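Local coordinates for protein prolyl-tRNA synthetase (Giardia lamblia ATCC 50803, PDB 3IAL) that probably attaches L-proline to tRNA(Pro) in an ATP-dependent reaction that passes through a prolyl-adenylate intermediate, as a class II aminoacyl-tRNA synthetase, at residues Cys203-Lys208 with Lys431-His436; Glu485-Asn490 with Tyr513-Tyr518; Glu493-Gly498 with Val509-Cys514; Gly54-Asn59 with Ile297-Val302. All coordinates share one frame; numbering follows the deposited sequence.

Interaction 1: residues Cys203-Lys208 with Lys431-His436; sequences CFKGQK and KAFAFH
The chain leaves helix 180-201 at Cys-203, whose positive phi of 56° turns it into an extended run across helix 416-438, with the CA atoms of Phe-204 and Ala-432 5.3 Å apart. Lys-205 and His-436 carry much of the contact. The lysine CG lies anti to the backbone N and the chain beyond is fully extended, so it runs first over Phe-433 and then over His-436. CB sits above one face of the Phe-433 ring, toward the rim, in a CH-pi contact 4.0 Å from the ring centroid. Further out, CD stands over a face of the imidazole, 3.5 Å from His-436 CD2, and the lysine crosses this side chain at about a right angle. NZ continues to Asn-437 OD1; lying near the imidazole, it would disfavour a protonated histidine if charged itself. Two waters bridge the segments: one receives a bond from Lys-205 N and donates to Ala-432 O, while the other lies in the imidazole plane, 2.7 Å from His-436 ND1, and donates to Lys-205 O. At the start of the segment, the methyl of Ala-432 fits tightly against the turn, its CB 3.1 Å from Cys-203 O, and Ile-284 of helix 276-285 packs on both Phe-204 and Ala-432. Through CH-pi contacts and bridging waters, an extended segment of the class II catalytic core thus packs across helix 416-438.

Interaction 2: residues Glu485-Asn490 with Tyr513-Tyr518; sequences EIRGHN and YCAKSY
Arg-487 and Glu-485, two residues apart on strand 485-489, turn their polar ends toward each other beside Ser-517. The arginine is bent at chi2 and chi3 (-63° and -81°), which folds its guanidinium back along the strand; NH1 bonds to Glu-485 OE2 at 2.6 Å in a salt bridge. Glu-485 OE2 lies close to the guanidinium plane, but is itself approached from above the carboxylate plane. Ser-517 OG, anti to its own backbone N, lies 2.8 Å from Arg-487 NH1 and accepts a bond from a water. NE of Arg-487 forms a second salt bridge, to Asp-227, so the cation is shared between two acids; this would be expected to hold it charged.

Elsewhere the Tyr-513 ring turns an edge to Gly-488 O, which lies in its plane, while its hydroxyl reaches Glu-493. Ile-486 and Cys-514 form a non-hydrogen-bonded pair on the other face of the sheet from Glu-485 and Ala-515. The latter two exchange backbone bonds, that from Glu-485 N to Ala-515 O being nearly straight at 175°. Farther along, Arg-487 N donates to Tyr-513 O at 2.7 Å, and Tyr-513 N to Gly-488 O at 2.8 Å, both nearly along the C=O axes. Arg-487 and Gly-488 thus both face Tyr-513, a classic beta bulge in an antiparallel pair of the C-terminal ProRS domain.

Interaction 3: residues Glu493-Gly498 with Val509-Cys514; sequences ENVLPG and VCYMYC
Within the C-terminal ProRS domain, the loop 493-498 folds back beside strand 510-515, where Val-509, just before it, and Cys-510 both face Phe-464, a classic beta bulge. At Val-509 the contact is apolar: CG1 of Val-495 lies 3.9 Å from the Val-509 carbonyl carbon. Cys-510 follows with its backbone N beside Val-495 CB, its own CB directed away from the loop; the side chain packs on His-489 and Thr-467. Tyr-511 then brings its ring across the loop: CE2 meets Val-495 CA at 3.6 Å, CG2 of Val-495 crosses obliquely against CZ, and Asn-494 O lies in plane at the ring edge. The hydroxyl is bonded to Glu-499 and receives a weak bond from Leu-496 N. A water accepts from Tyr-511 N and lies 3.3 Å from Glu-493 O, one of several competing acceptors, while Arg-461 makes a cation-pi contact with the ring. Two residues on, Tyr-513 and Glu-493 reach tip to tip, ring and carboxylate planes 79° apart. Arg-461 also pairs with Glu-493 OE2, fixing that oxygen. The phenol proton goes to the syn lone pair of Glu-493 OE1, 2.6 Å from Tyr-513 OH.

Interaction 4: residues Gly54-Asn59 with Ile297-Val302; sequences GFFMEN and IAPIHV
One face of the Phe-56 ring is taken by Pro-299, whose CA stands toward the rim in a CH-pi contact 3.8 Å from the ring centroid and 20° off its normal. At the edge of the same ring, near its plane, lies Ile-297 O, 3.9 Å from Phe-56 CD2. Phe-56 is placed there by its first torsion, CG anti to the backbone N (chi1 176°), which swings the ring out from helix 52-71 and over the proline. The two side chains cross obliquely, and Pro-299 CG approaches the ring at Phe-56 CD2 to 3.6 Å.

One residue on, Met-57 has CG anti to the carbonyl carbon, beside the backbone N (chi1 -56°), and is extended beyond. Its CB meets Ile-297 CB at 3.8 Å, the two chains crossing at about a right angle, and Met-57 CG rests close to the Ile-297 carbonyl, 3.2 Å from O. CG2 of Ile-297 turns back to the helix backbone, 3.5 Å from Met-57 O. Leu-278 and Leu-282 of helix 276-285 pack against both Met-57 and Ile-297, closing an apolar cluster, whereas Ala-298 O is bonded to Arg-339. The contact is an apolar helix-against-loop packing, in which helix 52-71 meets the loop between helix 276-285 and strand 302-307, the first strand of the five-stranded mixed sheet of the anticodon-binding domain.

Overall arrangement
From the N terminus, helix 52-71 is met first, and interaction 4 closes a loop of 237 residues when the chain at 297-302 returns to it. Interaction 1 opens inside that loop, at 203-208, and closes beyond it on helix 416-438, so the two cross, together holding the catalytic core to the 297-302 loop and to helix 416-438. Interactions 2 and 3 come afterwards: interaction 3 opens within the loop of interaction 2, and both end on strand 510-515, sharing Tyr-513 and Cys-514. Gln-207 of interaction 1 touches Tyr-513, and strands 207-211 and 485-489 are neighbours, joining the C-terminal domain to the core. Interaction 4 stands apart, its centre about 40 Å from that of interaction 3.

Interaction 1: residues Cys203-Lys208 with Lys431-His436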
# COMPACT_ATOMS: atom_id res chain seq x y z
N CYS B 203 -13.03 -13.09 -11.62
CA CYS B 203 -13.74 -14.01 -12.51
C CYS B 203 -13.15 -15.42 -12.65
O CYS B 203 -13.23 -16.01 -13.72
CB CYS B 203 -13.86 -13.39 -13.91
SG CYS B 203 -14.64 -11.79 -13.91
N PHE B 204 -12.57 -15.95 -11.57
CA PHE B 204 -12.14 -17.36 -11.57
C PHE B 204 -12.56 -18.10 -10.29
O PHE B 204 -13.07 -17.49 -9.35
CB PHE B 204 -10.63 -17.49 -11.85
CG PHE B 204 -9.75 -17.09 -10.69
CD1 PHE B 204 -9.43 -17.99 -9.69
CD2 PHE B 204 -9.22 -15.80 -10.62
CE1 PHE B 204 -8.61 -17.63 -8.63
CE2 PHE B 204 -8.40 -15.42 -9.55
CZ PHE B 204 -8.10 -16.33 -8.56
N LYS B 205 -12.34 -19.40 -10.29
CA LYS B 205 -12.82 -20.29 -9.24
C LYS B 205 -11.67 -21.14 -8.73
O LYS B 205 -10.74 -21.46 -9.46
CB LYS B 205 -13.90 -21.21 -9.83
CG LYS B 205 -14.69 -21.98 -8.81
CD LYS B 205 -15.73 -22.86 -9.46
CE LYS B 205 -16.33 -23.83 -8.45
NZ LYS B 205 -17.36 -24.72 -9.08
N GLY B 206 -11.74 -21.51 -7.45
CA GLY B 206 -10.79 -22.43 -6.86
C GLY B 206 -11.54 -23.52 -6.11
O GLY B 206 -12.69 -23.32 -5.74
N GLN B 207 -10.88 -24.65 -5.89
CA GLN B 207 -11.47 -25.72 -5.08
C GLN B 207 -11.21 -25.47 -3.59
O GLN B 207 -10.07 -25.54 -3.14
CB GLN B 207 -10.90 -27.09 -5.47
CG GLN B 207 -11.52 -28.25 -4.69
CD GLN B 207 -13.01 -28.40 -4.93
OE1 GLN B 207 -13.46 -28.52 -6.07
NE2 GLN B 207 -13.79 -28.42 -3.85
N LYS B 208 -12.28 -25.19 -2.85
CA LYS B 208 -12.20 -25.04 -1.40
C LYS B 208 -12.02 -26.41 -0.75
O LYS B 208 -12.85 -27.29 -0.95
CB LYS B 208 -13.47 -24.38 -0.86
CG LYS B 208 -13.64 -24.50 0.65
CD LYS B 208 -14.69 -23.53 1.17
CE LYS B 208 -14.83 -23.61 2.68
NZ LYS B 208 -15.74 -22.54 3.18
N LYS B 431 -16.49 -18.79 -18.64
CA LYS B 431 -15.46 -19.59 -19.28
C LYS B 431 -14.47 -20.16 -18.24
O LYS B 431 -14.06 -21.31 -18.34
CB LYS B 431 -14.75 -18.74 -20.35
CG LYS B 431 -13.82 -19.50 -21.29
CD LYS B 431 -13.43 -18.62 -22.49
CE LYS B 431 -12.21 -19.16 -23.26
NZ LYS B 431 -10.90 -18.73 -22.65
N ALA B 432 -14.11 -19.36 -17.23
CA ALA B 432 -13.21 -19.81 -16.16
C ALA B 432 -13.85 -20.90 -15.28
O ALA B 432 -13.19 -21.87 -14.91
CB ALA B 432 -12.78 -18.64 -15.29
N PHE B 433 -15.12 -20.72 -14.93
CA PHE B 433 -15.83 -21.69 -14.10
C PHE B 433 -16.03 -22.99 -14.86
O PHE B 433 -15.93 -24.08 -14.29
CB PHE B 433 -17.19 -21.13 -13.64
CG PHE B 433 -17.11 -20.21 -12.45
CD1 PHE B 433 -16.06 -19.31 -12.29
CD2 PHE B 433 -18.11 -20.22 -11.50
CE1 PHE B 433 -16.00 -18.46 -11.20
CE2 PHE B 433 -18.07 -19.37 -10.40
CZ PHE B 433 -17.00 -18.48 -10.26
N ALA B 434 -16.33 -22.89 -16.15
CA ALA B 434 -16.47 -24.08 -16.99
C ALA B 434 -15.15 -24.83 -17.00
O ALA B 434 -15.13 -26.06 -16.89
CB ALA B 434 -16.92 -23.72 -18.41
N PHE B 435 -14.05 -24.10 -17.12
CA PHE B 435 -12.72 -24.71 -17.12
C PHE B 435 -12.44 -25.46 -15.83
O PHE B 435 -11.95 -26.60 -15.86
CB PHE B 435 -11.62 -23.69 -17.34
CG PHE B 435 -10.25 -24.27 -17.20
CD1 PHE B 435 -9.75 -25.13 -18.17
CD2 PHE B 435 -9.47 -24.00 -16.10
CE1 PHE B 435 -8.48 -25.69 -18.05
CE2 PHE B 435 -8.20 -24.55 -15.97
CZ PHE B 435 -7.71 -25.39 -16.95
N HIS B 436 -12.72 -24.83 -14.69
CA HIS B 436 -12.58 -25.48 -13.39
C HIS B 436 -13.44 -26.75 -13.33
O HIS B 436 -12.94 -27.83 -13.02
CB HIS B 436 -12.99 -24.55 -12.25
CG HIS B 436 -13.10 -25.25 -10.93
ND1 HIS B 436 -12.05 -25.35 -10.05
CD2 HIS B 436 -14.14 -25.90 -10.36
CE1 HIS B 436 -12.43 -26.03 -8.99
NE2 HIS B 436 -13.69 -26.38 -9.15
O HOH W 1 -9.83 -23.89 -10.19
O HOH W 2 -11.22 -20.87 -12.66

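Interaction 2: residues Glu485-Asn490 with Tyr513-Tyr518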
# COMPACT_ATOMS: atom_id res chain seq x y z
N GLU B 485 -0.64 -35.52 -5.31
CA GLU B 485 -0.81 -35.63 -3.88
C GLU B 485 -2.25 -35.44 -3.47
O GLU B 485 -3.02 -34.74 -4.13
CB GLU B 485 0.08 -34.63 -3.15
CG GLU B 485 -0.24 -33.18 -3.41
CD GLU B 485 0.85 -32.28 -2.86
OE1 GLU B 485 2.03 -32.52 -3.19
OE2 GLU B 485 0.51 -31.33 -2.11
N ILE B 486 -2.62 -36.07 -2.36
CA ILE B 486 -3.93 -35.87 -1.80
C ILE B 486 -3.94 -34.48 -1.16
O ILE B 486 -3.17 -34.20 -0.25
CB ILE B 486 -4.30 -36.94 -0.77
CG1 ILE B 486 -4.31 -38.32 -1.44
CG2 ILE B 486 -5.65 -36.64 -0.16
CD1 ILE B 486 -4.58 -39.47 -0.47
N ARG B 487 -4.80 -33.61 -1.68
CA ARG B 487 -4.87 -32.22 -1.26
C ARG B 487 -5.79 -32.01 -0.09
O ARG B 487 -5.49 -31.24 0.82
CB ARG B 487 -5.35 -31.36 -2.43
CG ARG B 487 -4.43 -31.42 -3.63
CD ARG B 487 -3.04 -30.87 -3.33
NE ARG B 487 -3.00 -29.42 -3.41
CZ ARG B 487 -1.89 -28.69 -3.33
NH1 ARG B 487 -0.72 -29.26 -3.14
NH2 ARG B 487 -1.96 -27.36 -3.44
N GLY B 488 -6.94 -32.69 -0.12
CA GLY B 488 -7.88 -32.65 0.99
C GLY B 488 -9.31 -32.97 0.56
O GLY B 488 -9.55 -33.45 -0.55
N HIS B 489 -10.24 -32.69 1.46
CA HIS B 489 -11.65 -32.89 1.20
C HIS B 489 -12.43 -31.64 1.58
O HIS B 489 -11.93 -30.79 2.32
CB HIS B 489 -12.17 -34.10 1.99
CG HIS B 489 -12.38 -33.83 3.44
ND1 HIS B 489 -11.35 -33.72 4.34
CD2 HIS B 489 -13.52 -33.64 4.16
CE1 HIS B 489 -11.84 -33.47 5.55
NE2 HIS B 489 -13.16 -33.42 5.46
N ASN B 490 -13.64 -31.52 1.06
CA ASN B 490 -14.55 -30.45 1.42
C ASN B 490 -15.55 -30.99 2.43
O ASN B 490 -16.36 -31.84 2.09
CB ASN B 490 -15.28 -29.95 0.18
CG ASN B 490 -16.02 -28.64 0.42
OD1 ASN B 490 -16.50 -28.36 1.52
ND2 ASN B 490 -16.12 -27.83 -0.63
N TYR B 513 -9.64 -35.08 -2.84
CA TYR B 513 -9.18 -34.50 -4.09
C TYR B 513 -7.68 -34.64 -4.19
O TYR B 513 -6.93 -34.22 -3.29
CB TYR B 513 -9.54 -33.03 -4.18
CG TYR B 513 -11.02 -32.74 -4.32
CD1 TYR B 513 -11.56 -32.40 -5.55
CD2 TYR B 513 -11.86 -32.79 -3.22
CE1 TYR B 513 -12.91 -32.11 -5.68
CE2 TYR B 513 -13.21 -32.51 -3.34
CZ TYR B 513 -13.73 -32.16 -4.57
OH TYR B 513 -15.07 -31.89 -4.71
N CYS B 514 -7.23 -35.20 -5.32
CA CYS B 514 -5.83 -35.44 -5.57
C CYS B 514 -5.42 -34.60 -6.78
O CYS B 514 -6.22 -34.42 -7.70
CB CYS B 514 -5.62 -36.94 -5.84
SG CYS B 514 -4.17 -37.36 -6.76
N ALA B 515 -4.18 -34.12 -6.78
CA ALA B 515 -3.66 -33.32 -7.88
C ALA B 515 -2.14 -33.13 -7.82
O ALA B 515 -1.53 -33.25 -6.76
CB ALA B 515 -4.32 -31.94 -7.91
N LYS B 516 -1.56 -32.85 -8.99
CA LYS B 516 -0.20 -32.35 -9.08
C LYS B 516 -0.21 -30.89 -8.65
O LYS B 516 -1.06 -30.12 -9.09
CB LYS B 516 0.31 -32.40 -10.52
CG LYS B 516 0.88 -33.72 -10.96
CD LYS B 516 1.83 -33.49 -12.12
CE LYS B 516 2.43 -34.77 -12.64
NZ LYS B 516 3.75 -34.51 -13.31
N SER B 517 0.75 -30.52 -7.82
CA SER B 517 0.80 -29.20 -7.24
C SER B 517 2.00 -28.44 -7.78
O SER B 517 2.98 -29.05 -8.20
CB SER B 517 0.94 -29.32 -5.72
OG SER B 517 0.96 -28.05 -5.09
N TYR B 518 1.90 -27.11 -7.77
CA TYR B 518 3.04 -26.22 -7.95
C TYR B 518 3.82 -26.17 -6.65
O TYR B 518 3.23 -26.30 -5.58
CB TYR B 518 2.60 -24.79 -8.30
CG TYR B 518 2.46 -24.52 -9.77
CD1 TYR B 518 1.24 -24.66 -10.40
CD2 TYR B 518 3.56 -24.15 -10.54
CE1 TYR B 518 1.10 -24.43 -11.77
CE2 TYR B 518 3.44 -23.92 -11.90
CZ TYR B 518 2.20 -24.05 -12.51
OH TYR B 518 2.05 -23.84 -13.86
OXT TYR B 518 5.04 -25.97 -6.65
O HOH W 3 0.40 -25.28 -4.86

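Interaction 3: residues Glu493-Gly498 with Val509-Cys514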
# COMPACT_ATOMS: atom_id res chain seq x y z
N GLU B 493 -19.25 -31.18 1.55
CA GLU B 493 -19.72 -32.23 0.65
C GLU B 493 -19.99 -33.48 1.47
O GLU B 493 -19.07 -34.03 2.08
CB GLU B 493 -18.68 -32.56 -0.42
CG GLU B 493 -18.52 -31.51 -1.50
CD GLU B 493 -17.39 -31.83 -2.46
OE1 GLU B 493 -16.72 -30.89 -2.92
OE2 GLU B 493 -17.18 -33.02 -2.76
N ASN B 494 -21.23 -33.94 1.48
CA ASN B 494 -21.57 -35.13 2.27
C ASN B 494 -21.63 -36.40 1.42
O ASN B 494 -22.26 -36.43 0.37
CB ASN B 494 -22.86 -34.92 3.07
CG ASN B 494 -22.58 -34.67 4.54
OD1 ASN B 494 -21.89 -35.47 5.19
ND2 ASN B 494 -23.12 -33.58 5.08
N VAL B 495 -20.93 -37.43 1.90
CA VAL B 495 -20.84 -38.69 1.18
C VAL B 495 -22.17 -39.42 1.25
O VAL B 495 -22.88 -39.36 2.26
CB VAL B 495 -19.69 -39.59 1.71
CG1 VAL B 495 -19.96 -40.03 3.14
CG2 VAL B 495 -19.51 -40.80 0.80
N LEU B 496 -22.52 -40.09 0.16
CA LEU B 496 -23.72 -40.88 0.10
C LEU B 496 -23.49 -42.12 0.96
O LEU B 496 -22.40 -42.68 0.95
CB LEU B 496 -24.03 -41.27 -1.34
CG LEU B 496 -24.27 -40.08 -2.29
CD1 LEU B 496 -24.19 -40.50 -3.75
CD2 LEU B 496 -25.62 -39.44 -1.97
N PRO B 497 -24.51 -42.55 1.73
CA PRO B 497 -24.29 -43.77 2.51
C PRO B 497 -24.06 -44.97 1.60
O PRO B 497 -24.63 -45.04 0.50
CB PRO B 497 -25.58 -43.91 3.33
CG PRO B 497 -26.60 -43.10 2.60
CD PRO B 497 -25.86 -41.99 1.93
N GLY B 498 -23.21 -45.90 2.03
CA GLY B 498 -22.92 -47.10 1.26
C GLY B 498 -21.91 -46.93 0.14
O GLY B 498 -21.58 -47.89 -0.55
N VAL B 509 -15.95 -42.15 3.94
CA VAL B 509 -16.40 -41.08 4.85
C VAL B 509 -16.26 -39.67 4.25
O VAL B 509 -16.68 -38.71 4.86
CB VAL B 509 -15.63 -41.11 6.20
CG1 VAL B 509 -15.80 -42.46 6.87
CG2 VAL B 509 -14.14 -40.80 5.99
N CYS B 510 -15.67 -39.56 3.06
CA CYS B 510 -15.46 -38.26 2.40
C CYS B 510 -15.07 -38.45 0.94
O CYS B 510 -14.78 -39.58 0.52
CB CYS B 510 -14.35 -37.48 3.11
SG CYS B 510 -12.69 -38.22 2.90
N TYR B 511 -15.06 -37.35 0.19
CA TYR B 511 -14.45 -37.33 -1.14
C TYR B 511 -13.14 -36.56 -1.07
O TYR B 511 -13.12 -35.36 -0.78
CB TYR B 511 -15.37 -36.68 -2.18
CG TYR B 511 -16.73 -37.31 -2.25
CD1 TYR B 511 -16.93 -38.49 -2.96
CD2 TYR B 511 -17.82 -36.74 -1.60
CE1 TYR B 511 -18.19 -39.09 -3.01
CE2 TYR B 511 -19.07 -37.32 -1.65
CZ TYR B 511 -19.25 -38.49 -2.36
OH TYR B 511 -20.50 -39.05 -2.40
N MET B 512 -12.03 -37.26 -1.30
CA MET B 512 -10.74 -36.62 -1.36
C MET B 512 -10.51 -36.08 -2.76
O MET B 512 -11.13 -36.55 -3.72
CB MET B 512 -9.61 -37.58 -0.97
CG MET B 512 -9.47 -37.79 0.52
SD MET B 512 -9.11 -36.25 1.40
CE MET B 512 -8.72 -36.88 3.03
N TYR B 513 -9.64 -35.08 -2.84
CA TYR B 513 -9.18 -34.50 -4.09
C TYR B 513 -7.68 -34.64 -4.19
O TYR B 513 -6.93 -34.22 -3.29
CB TYR B 513 -9.54 -33.03 -4.18
CG TYR B 513 -11.02 -32.74 -4.32
CD1 TYR B 513 -11.56 -32.40 -5.55
CD2 TYR B 513 -11.86 -32.79 -3.22
CE1 TYR B 513 -12.91 -32.11 -5.68
CE2 TYR B 513 -13.21 -32.51 -3.34
CZ TYR B 513 -13.73 -32.16 -4.57
OH TYR B 513 -15.07 -31.89 -4.71
N CYS B 514 -7.23 -35.20 -5.32
CA CYS B 514 -5.83 -35.44 -5.57
C CYS B 514 -5.42 -34.60 -6.78
O CYS B 514 -6.22 -34.42 -7.70
CB CYS B 514 -5.62 -36.94 -5.84
SG CYS B 514 -4.17 -37.36 -6.76
O HOH W 4 -15.95 -34.99 1.74

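Interaction 4: residues Gly54-Asn59 with Ile297-Val302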
# COMPACT_ATOMS: atom_id res chain seq x y z
N GLY B 54 2.54 -4.56 -14.33
CA GLY B 54 2.29 -5.65 -13.39
C GLY B 54 1.97 -5.19 -11.97
O GLY B 54 1.03 -5.71 -11.35
N PHE B 55 2.72 -4.23 -11.43
CA PHE B 55 2.47 -3.81 -10.05
C PHE B 55 1.08 -3.20 -9.86
O PHE B 55 0.49 -3.35 -8.79
CB PHE B 55 3.51 -2.84 -9.49
CG PHE B 55 3.38 -2.64 -8.01
CD1 PHE B 55 3.69 -3.68 -7.14
CD2 PHE B 55 2.86 -1.47 -7.48
CE1 PHE B 55 3.54 -3.53 -5.76
CE2 PHE B 55 2.71 -1.31 -6.09
CZ PHE B 55 3.06 -2.34 -5.24
N PHE B 56 0.56 -2.51 -10.87
CA PHE B 56 -0.79 -1.96 -10.78
C PHE B 56 -1.83 -3.04 -10.47
O PHE B 56 -2.77 -2.80 -9.71
CB PHE B 56 -1.19 -1.22 -12.06
CG PHE B 56 -2.60 -0.72 -12.02
CD1 PHE B 56 -2.87 0.58 -11.64
CD2 PHE B 56 -3.66 -1.58 -12.27
CE1 PHE B 56 -4.17 1.03 -11.55
CE2 PHE B 56 -4.97 -1.13 -12.18
CZ PHE B 56 -5.22 0.18 -11.82
N MET B 57 -1.66 -4.22 -11.06
CA MET B 57 -2.59 -5.34 -10.87
C MET B 57 -2.51 -5.89 -9.45
O MET B 57 -3.54 -6.14 -8.82
CB MET B 57 -2.26 -6.46 -11.85
CG MET B 57 -2.25 -6.05 -13.34
SD MET B 57 -1.57 -7.33 -14.41
CE MET B 57 -1.44 -6.43 -15.98
N GLU B 58 -1.29 -6.06 -8.95
CA GLU B 58 -1.04 -6.59 -7.61
C GLU B 58 -1.58 -5.64 -6.56
O GLU B 58 -2.25 -6.06 -5.61
CB GLU B 58 0.47 -6.77 -7.38
CG GLU B 58 0.86 -7.22 -5.98
CD GLU B 58 0.42 -8.64 -5.66
OE1 GLU B 58 -0.01 -9.38 -6.58
OE2 GLU B 58 0.54 -9.02 -4.47
N ASN B 59 -1.29 -4.36 -6.75
CA ASN B 59 -1.75 -3.33 -5.83
C ASN B 59 -3.27 -3.26 -5.81
O ASN B 59 -3.87 -3.09 -4.75
CB ASN B 59 -1.17 -1.98 -6.23
CG ASN B 59 -1.34 -0.94 -5.15
OD1 ASN B 59 -1.91 0.12 -5.38
ND2 ASN B 59 -0.85 -1.24 -3.95
N ILE B 297 -8.15 -5.29 -12.39
CA ILE B 297 -6.69 -5.22 -12.52
C ILE B 297 -6.21 -4.67 -13.86
O ILE B 297 -5.03 -4.75 -14.14
CB ILE B 297 -6.03 -6.60 -12.26
CG1 ILE B 297 -6.55 -7.67 -13.25
CG2 ILE B 297 -6.26 -7.02 -10.82
CD1 ILE B 297 -5.69 -8.96 -13.32
N ALA B 298 -7.10 -4.12 -14.68
CA ALA B 298 -6.68 -3.50 -15.93
C ALA B 298 -6.18 -2.09 -15.63
O ALA B 298 -6.97 -1.24 -15.20
CB ALA B 298 -7.85 -3.45 -16.92
N PRO B 299 -4.88 -1.82 -15.86
CA PRO B 299 -4.43 -0.43 -15.68
C PRO B 299 -5.16 0.56 -16.60
O PRO B 299 -5.34 1.72 -16.22
CB PRO B 299 -2.93 -0.51 -16.03
CG PRO B 299 -2.55 -1.91 -15.70
CD PRO B 299 -3.75 -2.72 -16.16
N ILE B 300 -5.59 0.09 -17.77
CA ILE B 300 -6.44 0.85 -18.68
C ILE B 300 -7.66 -0.00 -19.02
O ILE B 300 -7.52 -1.04 -19.66
CB ILE B 300 -5.67 1.19 -19.98
CG1 ILE B 300 -4.60 2.25 -19.70
CG2 ILE B 300 -6.62 1.67 -21.08
CD1 ILE B 300 -3.51 2.28 -20.76
N HIS B 301 -8.84 0.41 -18.58
CA HIS B 301 -10.07 -0.30 -18.93
C HIS B 301 -10.36 -0.21 -20.43
O HIS B 301 -10.86 -1.15 -21.03
CB HIS B 301 -11.28 0.29 -18.21
CG HIS B 301 -11.32 0.03 -16.74
ND1 HIS B 301 -11.40 1.04 -15.81
CD2 HIS B 301 -11.34 -1.13 -16.04
CE1 HIS B 301 -11.45 0.52 -14.60
NE2 HIS B 301 -11.41 -0.80 -14.71
N VAL B 302 -10.07 0.96 -21.00
CA VAL B 302 -10.50 1.29 -22.36
C VAL B 302 -9.42 2.08 -23.09
O VAL B 302 -8.92 3.08 -22.58
CB VAL B 302 -11.77 2.16 -22.35
CG1 VAL B 302 -12.15 2.58 -23.77
CG2 VAL B 302 -12.92 1.43 -21.66